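Local coordinates for YesW protein (Bacillus subtilis, PDB 2ZUX) that cleaves the rhamnogalacturonan backbone of plant cell-wall pectin by endo-type elimination, depending on calcium or manganese for activity, at residues H92-D97 against Y156-K162; D420-R424 against K474-Q478. All coordinates share one frame; numbering follows the deposited sequence.

How the contacts relate
Contact 1 closes before contact 2 opens, so the two follow in series along the chain, both inside the family 11 beta-propeller domain. Their centres lie about 37 Å apart and their nearest atoms about 21 Å, so they do not touch. Their strands also lie in different sheets: 91-95 pairs with 524-528, whereas 471-476 lies between 465-468 and 481-487. Contact 1 joins strand 91-95 to the turn between strands 152-156 and 162-167 of another antiparallel sheet. In contact 2 the loop between strands 416-419 and 429-432 packs on the end of strand 471-476 and the residues after it. Contact 2 holds a calcium site; contact 1 only approaches one, through Lys157 and Asp123.

Contact 1 (H92-D97 against Y156-K162); sequences HSVPLD and YKLDGTK
Val94 and Leu96 meet Tyr156 and its following turn in a mixed contact (CH-pi, aliphatic, hydrogen-bonded and salt-bridged) between two antiparallel sheets of the beta-propeller domain: strand 91-95 belongs to one, and 156-162 links strands 152-156 and 162-167 of the other. The link contains a type I beta turn, Lys157 to Gly160, and Asp159 OD1 accepts from Thr161 N to form an Asx turn. Leu96 CD2 makes a CH-pi contact over one face of the tyrosine ring, 3.7 Å from its centroid and 20° off the normal. With CG anti to its carbonyl carbon (chi1 -66°), Tyr156 sends its ring toward Asp97, whose backbone N donates to Tyr156 OH at 3.0 Å and 162°. A phenylalanine here would probably leave Asp97 N without this acceptor and Asp154 without its weak bond to the hydroxyl. Val94 CG1 packs 4.0 Å from Tyr156 CB. Two waters bridge the backbones, one donating to Ser93 O and Leu158 O, the other to Pro95 O and Gly160 O. Leu96 also touches Leu132 and Trp134 on strand 129-136. At the far end Lys162, its chain extended, forms a salt bridge, NZ lying 2.7 Å from Asp97 OD2 on that oxygen's anti lone pair.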
loop_
_atom_site.group_PDB
_atom_site.type_symbol
_atom_site.label_atom_id
_atom_site.label_comp_id
_atom_site.label_asym_id
_atom_site.label_seq_id
_atom_site.Cartn_x
_atom_site.Cartn_y
_atom_site.Cartn_z
ATOM N N HIS A 92 -0.911 -9.807 17.174
ATOM C CA HIS A 92 -2.328 -9.896 17.439
ATOM C C HIS A 92 -2.980 -10.690 16.310
ATOM O O HIS A 92 -2.781 -10.378 15.134
ATOM C CB HIS A 92 -2.932 -8.499 17.498
ATOM C CG HIS A 92 -4.404 -8.505 17.718
ATOM N ND1 HIS A 92 -5.319 -8.260 16.717
ATOM C CD2 HIS A 92 -5.124 -8.779 18.829
ATOM C CE1 HIS A 92 -6.539 -8.358 17.213
ATOM N NE2 HIS A 92 -6.449 -8.676 18.491
ATOM N N SER A 93 -3.766 -11.706 16.659
ATOM C CA SER A 93 -4.439 -12.542 15.670
ATOM C C SER A 93 -5.847 -12.071 15.364
ATOM O O SER A 93 -6.647 -11.837 16.266
ATOM C CB SER A 93 -4.490 -14.002 16.130
ATOM O OG SER A 93 -3.187 -14.542 16.198
ATOM N N VAL A 94 -6.136 -11.930 14.073
ATOM C CA VAL A 94 -7.483 -11.665 13.596
ATOM C C VAL A 94 -7.976 -12.956 12.952
ATOM O O VAL A 94 -7.514 -13.319 11.874
ATOM C CB VAL A 94 -7.498 -10.511 12.556
ATOM C CG1 VAL A 94 -8.928 -10.191 12.127
ATOM C CG2 VAL A 94 -6.820 -9.256 13.117
ATOM N N PRO A 95 -8.891 -13.685 13.628
ATOM C CA PRO A 95 -9.391 -14.921 13.029
ATOM C C PRO A 95 -10.153 -14.620 11.743
ATOM O O PRO A 95 -10.853 -13.609 11.658
ATOM C CB PRO A 95 -10.345 -15.475 14.093
ATOM C CG PRO A 95 -10.732 -14.294 14.915
ATOM C CD PRO A 95 -9.518 -13.413 14.935
ATOM N N LEU A 96 -10.007 -15.505 10.764
ATOM C CA LEU A 96 -10.649 -15.334 9.463
ATOM C C LEU A 96 -11.754 -16.353 9.254
ATOM O O LEU A 96 -11.736 -17.438 9.842
ATOM C CB LEU A 96 -9.618 -15.460 8.334
ATOM C CG LEU A 96 -8.470 -14.441 8.351
ATOM C CD1 LEU A 96 -7.458 -14.747 7.265
ATOM C CD2 LEU A 96 -9.011 -13.025 8.197
ATOM N N ASP A 97 -12.712 -15.993 8.414
ATOM C CA ASP A 97 -13.716 -16.940 7.940
ATOM C C ASP A 97 -13.229 -17.456 6.593
ATOM O O ASP A 97 -13.499 -16.862 5.548
ATOM C CB ASP A 97 -15.090 -16.274 7.826
ATOM C CG ASP A 97 -16.143 -17.199 7.227
ATOM O OD1 ASP A 97 -16.006 -18.436 7.352
ATOM O OD2 ASP A 97 -17.111 -16.685 6.629
ATOM N N TYR A 156 -12.757 -7.075 7.969
ATOM C CA TYR A 156 -12.653 -7.508 9.370
ATOM C C TYR A 156 -12.310 -6.346 10.285
ATOM O O TYR A 156 -11.455 -5.515 9.965
ATOM C CB TYR A 156 -11.562 -8.572 9.540
ATOM C CG TYR A 156 -11.875 -9.860 8.843
ATOM C CD1 TYR A 156 -12.576 -10.870 9.500
ATOM C CD2 TYR A 156 -11.479 -10.076 7.521
ATOM C CE1 TYR A 156 -12.889 -12.053 8.856
ATOM C CE2 TYR A 156 -11.788 -11.251 6.872
ATOM C CZ TYR A 156 -12.485 -12.240 7.549
ATOM O OH TYR A 156 -12.797 -13.412 6.899
ATOM N N LYS A 157 -12.970 -6.300 11.437
ATOM C CA LYS A 157 -12.487 -5.485 12.538
ATOM C C LYS A 157 -11.310 -6.205 13.176
ATOM O O LYS A 157 -11.175 -7.423 13.042
ATOM C CB LYS A 157 -13.590 -5.262 13.570
ATOM C CG LYS A 157 -14.685 -4.354 13.073
ATOM C CD LYS A 157 -15.725 -4.094 14.154
ATOM C CE LYS A 157 -16.435 -2.783 13.900
ATOM N NZ LYS A 157 -15.511 -1.621 14.080
ATOM N N LEU A 158 -10.460 -5.463 13.880
ATOM C CA LEU A 158 -9.294 -6.073 14.516
ATOM C C LEU A 158 -9.686 -7.092 15.592
ATOM O O LEU A 158 -8.913 -7.999 15.898
ATOM C CB LEU A 158 -8.341 -5.009 15.074
ATOM C CG LEU A 158 -7.826 -3.976 14.064
ATOM C CD1 LEU A 158 -6.723 -3.146 14.718
ATOM C CD2 LEU A 158 -7.328 -4.617 12.759
ATOM N N ASP A 159 -10.911 -6.989 16.111
ATOM C CA ASP A 159 -11.383 -7.951 17.114
ATOM C C ASP A 159 -11.856 -9.272 16.495
ATOM O O ASP A 159 -12.281 -10.187 17.208
ATOM C CB ASP A 159 -12.444 -7.326 18.035
ATOM C CG ASP A 159 -13.796 -7.126 17.359
ATOM O OD1 ASP A 159 -13.955 -7.438 16.162
ATOM O OD2 ASP A 159 -14.725 -6.657 18.048
ATOM N N GLY A 160 -11.771 -9.371 15.171
ATOM C CA GLY A 160 -12.153 -10.586 14.461
ATOM C C GLY A 160 -13.550 -10.577 13.871
ATOM O O GLY A 160 -13.920 -11.516 13.173
ATOM N N THR A 161 -14.321 -9.527 14.136
ATOM C CA THR A 161 -15.670 -9.414 13.583
ATOM C C THR A 161 -15.588 -9.311 12.064
ATOM O O THR A 161 -14.956 -8.392 11.529
ATOM C CB THR A 161 -16.419 -8.172 14.112
ATOM O OG1 THR A 161 -16.443 -8.182 15.548
ATOM C CG2 THR A 161 -17.857 -8.136 13.587
ATOM N N LYS A 162 -16.213 -10.263 11.376
ATOM C CA LYS A 162 -16.337 -10.200 9.924
ATOM C C LYS A 162 -17.538 -9.331 9.563
ATOM O O LYS A 162 -18.687 -9.679 9.859
ATOM C CB LYS A 162 -16.474 -11.602 9.333
ATOM C CG LYS A 162 -16.586 -11.626 7.818
ATOM C CD LYS A 162 -16.911 -13.029 7.349
ATOM C CE LYS A 162 -17.571 -13.010 5.991
ATOM N NZ LYS A 162 -18.159 -14.340 5.687
HETATM O O HOH W 1 -9.106 -10.629 16.847
HETATM O O HOH W 2 -13.556 -13.811 11.821
#

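Contact 2 (D420-R424 against K474-Q478); sequences DIDPR and KWDYQ. With CA (calcium ion), chain I.
Tyr477 CG sits between its backbone N and carbonyl carbon (chi1 62°), which carries the ring to the 420-424 loop, where Pro423 lies against it. Ile421 CG1 takes the same kind of position (chi1 69°), and the chain beyond it continues to Trp475. Pro423 CD stands over the centre of the Tyr477 ring, 3.3 Å from the centroid, a nearly axial CH-pi contact. Ile421 CD1 makes another over the five-membered ring of Trp475, at 3.6 Å from that centroid, but displaced toward the rim. Alongside the tyrosine, Arg424 grips Asp422 side-on with two nitrogens: NE donates to OD1, and NH2 to OD2 at 2.8 Å, both on syn lone pairs and within a few degrees of the guanidinium plane. Asp422 OD1 also takes Arg424 N, closing an Asx turn. The loop is a calcium site of the propeller domain: the calcium ion is bound by Asp420 OD1 at 2.3 Å, Asp422 O at 2.4 Å and a water, with Tyr425, Gly427 and Glu429 supplying further ligands. Asp422 contributes twice: its carboxylate, bonded to Arg424, probably helps fix the loop, while its carbonyl O binds the metal. Two waters bridge the segments: one donates to Ile421 O and Trp475 O, and the other donates to Asp422 OD2 and accepts from Trp475 NE1 at 2.9 Å.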
loop_
_atom_site.group_PDB
_atom_site.type_symbol
_atom_site.label_atom_id
_atom_site.label_comp_id
_atom_site.label_asym_id
_atom_site.label_seq_id
_atom_site.Cartn_x
_atom_site.Cartn_y
_atom_site.Cartn_z
ATOM N N ASP A 420 17.155 4.078 3.098
ATOM C CA ASP A 420 18.352 4.540 3.790
ATOM C C ASP A 420 18.861 3.401 4.660
ATOM O O ASP A 420 18.324 3.153 5.751
ATOM C CB ASP A 420 18.063 5.768 4.656
ATOM C CG ASP A 420 19.331 6.370 5.236
ATOM O OD1 ASP A 420 20.431 5.889 4.887
ATOM O OD2 ASP A 420 19.239 7.332 6.029
ATOM N N ILE A 421 19.884 2.705 4.164
ATOM C CA ILE A 421 20.472 1.575 4.881
ATOM C C ILE A 421 21.920 1.828 5.300
ATOM O O ILE A 421 22.483 1.054 6.074
ATOM C CB ILE A 421 20.379 0.265 4.059
ATOM C CG1 ILE A 421 21.284 0.299 2.815
ATOM C CG2 ILE A 421 18.919 -0.010 3.681
ATOM C CD1 ILE A 421 21.313 -1.009 2.057
ATOM N N ASP A 422 22.511 2.909 4.796
ATOM C CA ASP A 422 23.919 3.199 5.029
ATOM C C ASP A 422 24.037 4.670 5.399
ATOM O O ASP A 422 23.802 5.534 4.564
ATOM C CB ASP A 422 24.722 2.881 3.762
ATOM C CG ASP A 422 26.223 2.950 3.975
ATOM O OD1 ASP A 422 26.684 3.691 4.876
ATOM O OD2 ASP A 422 26.933 2.255 3.216
ATOM N N PRO A 423 24.388 4.974 6.659
ATOM C CA PRO A 423 24.425 6.373 7.083
ATOM C C PRO A 423 25.663 7.129 6.587
ATOM O O PRO A 423 25.759 8.345 6.783
ATOM C CB PRO A 423 24.439 6.269 8.613
ATOM C CG PRO A 423 25.142 4.992 8.883
ATOM C CD PRO A 423 24.756 4.056 7.753
ATOM N N ARG A 424 26.589 6.424 5.944
ATOM C CA ARG A 424 27.803 7.065 5.435
ATOM C C ARG A 424 27.527 7.816 4.138
ATOM O O ARG A 424 28.328 8.645 3.711
ATOM C CB ARG A 424 28.914 6.039 5.234
ATOM C CG ARG A 424 29.251 5.236 6.481
ATOM C CD ARG A 424 30.179 4.085 6.153
ATOM N NE ARG A 424 29.593 3.201 5.149
ATOM C CZ ARG A 424 30.259 2.255 4.499
ATOM N NH1 ARG A 424 31.548 2.046 4.752
ATOM N NH2 ARG A 424 29.637 1.513 3.590
ATOM N N LYS A 474 18.153 -6.659 8.765
ATOM C CA LYS A 474 18.845 -5.384 8.838
ATOM C C LYS A 474 20.187 -5.485 8.133
ATOM O O LYS A 474 20.904 -6.484 8.260
ATOM C CB LYS A 474 19.033 -4.916 10.281
ATOM C CG LYS A 474 19.399 -3.426 10.375
ATOM C CD LYS A 474 19.583 -2.968 11.792
ATOM C CE LYS A 474 20.050 -1.534 11.820
ATOM N NZ LYS A 474 18.976 -0.584 11.441
ATOM N N TRP A 475 20.506 -4.447 7.373
ATOM C CA TRP A 475 21.766 -4.361 6.651
ATOM C C TRP A 475 22.886 -3.884 7.561
ATOM O O TRP A 475 22.814 -2.804 8.146
ATOM C CB TRP A 475 21.597 -3.404 5.479
ATOM C CG TRP A 475 22.801 -3.166 4.606
ATOM C CD1 TRP A 475 23.472 -1.983 4.467
ATOM C CD2 TRP A 475 23.445 -4.099 3.719
ATOM N NE1 TRP A 475 24.486 -2.117 3.550
ATOM C CE2 TRP A 475 24.498 -3.406 3.079
ATOM C CE3 TRP A 475 23.241 -5.452 3.407
ATOM C CZ2 TRP A 475 25.341 -4.013 2.147
ATOM C CZ3 TRP A 475 24.091 -6.057 2.471
ATOM C CH2 TRP A 475 25.123 -5.331 1.852
ATOM N N ASP A 476 23.921 -4.712 7.679
ATOM C CA ASP A 476 25.138 -4.341 8.388
ATOM C C ASP A 476 25.994 -3.617 7.356
ATOM O O ASP A 476 26.652 -4.253 6.529
ATOM C CB ASP A 476 25.818 -5.610 8.921
ATOM C CG ASP A 476 27.162 -5.344 9.593
ATOM O OD1 ASP A 476 27.764 -4.268 9.400
ATOM O OD2 ASP A 476 27.624 -6.249 10.311
ATOM N N TYR A 477 25.950 -2.285 7.382
ATOM C CA TYR A 477 26.568 -1.480 6.322
ATOM C C TYR A 477 28.094 -1.482 6.376
ATOM O O TYR A 477 28.748 -1.344 5.344
ATOM C CB TYR A 477 26.031 -0.043 6.321
ATOM C CG TYR A 477 26.313 0.729 7.590
ATOM C CD1 TYR A 477 27.495 1.461 7.738
ATOM C CD2 TYR A 477 25.393 0.743 8.638
ATOM C CE1 TYR A 477 27.756 2.178 8.899
ATOM C CE2 TYR A 477 25.649 1.452 9.806
ATOM C CZ TYR A 477 26.835 2.164 9.931
ATOM O OH TYR A 477 27.089 2.880 11.078
ATOM N N GLN A 478 28.650 -1.642 7.573
ATOM C CA GLN A 478 30.106 -1.671 7.736
ATOM C C GLN A 478 30.695 -2.940 7.131
ATOM O O GLN A 478 31.736 -2.894 6.471
ATOM C CB GLN A 478 30.489 -1.551 9.211
ATOM C CG GLN A 478 30.327 -0.145 9.767
ATOM C CD GLN A 478 30.285 -0.098 11.283
ATOM O OE1 GLN A 478 30.056 -1.112 11.947
ATOM N NE2 GLN A 478 30.494 1.089 11.840
HETATM CA CA CA I . 22.060 6.704 3.471
HETATM O O HOH W 3 21.706 8.336 5.177
HETATM O O HOH W 4 21.349 -0.516 8.038
HETATM O O HOH W 5 26.570 -0.338 2.735
#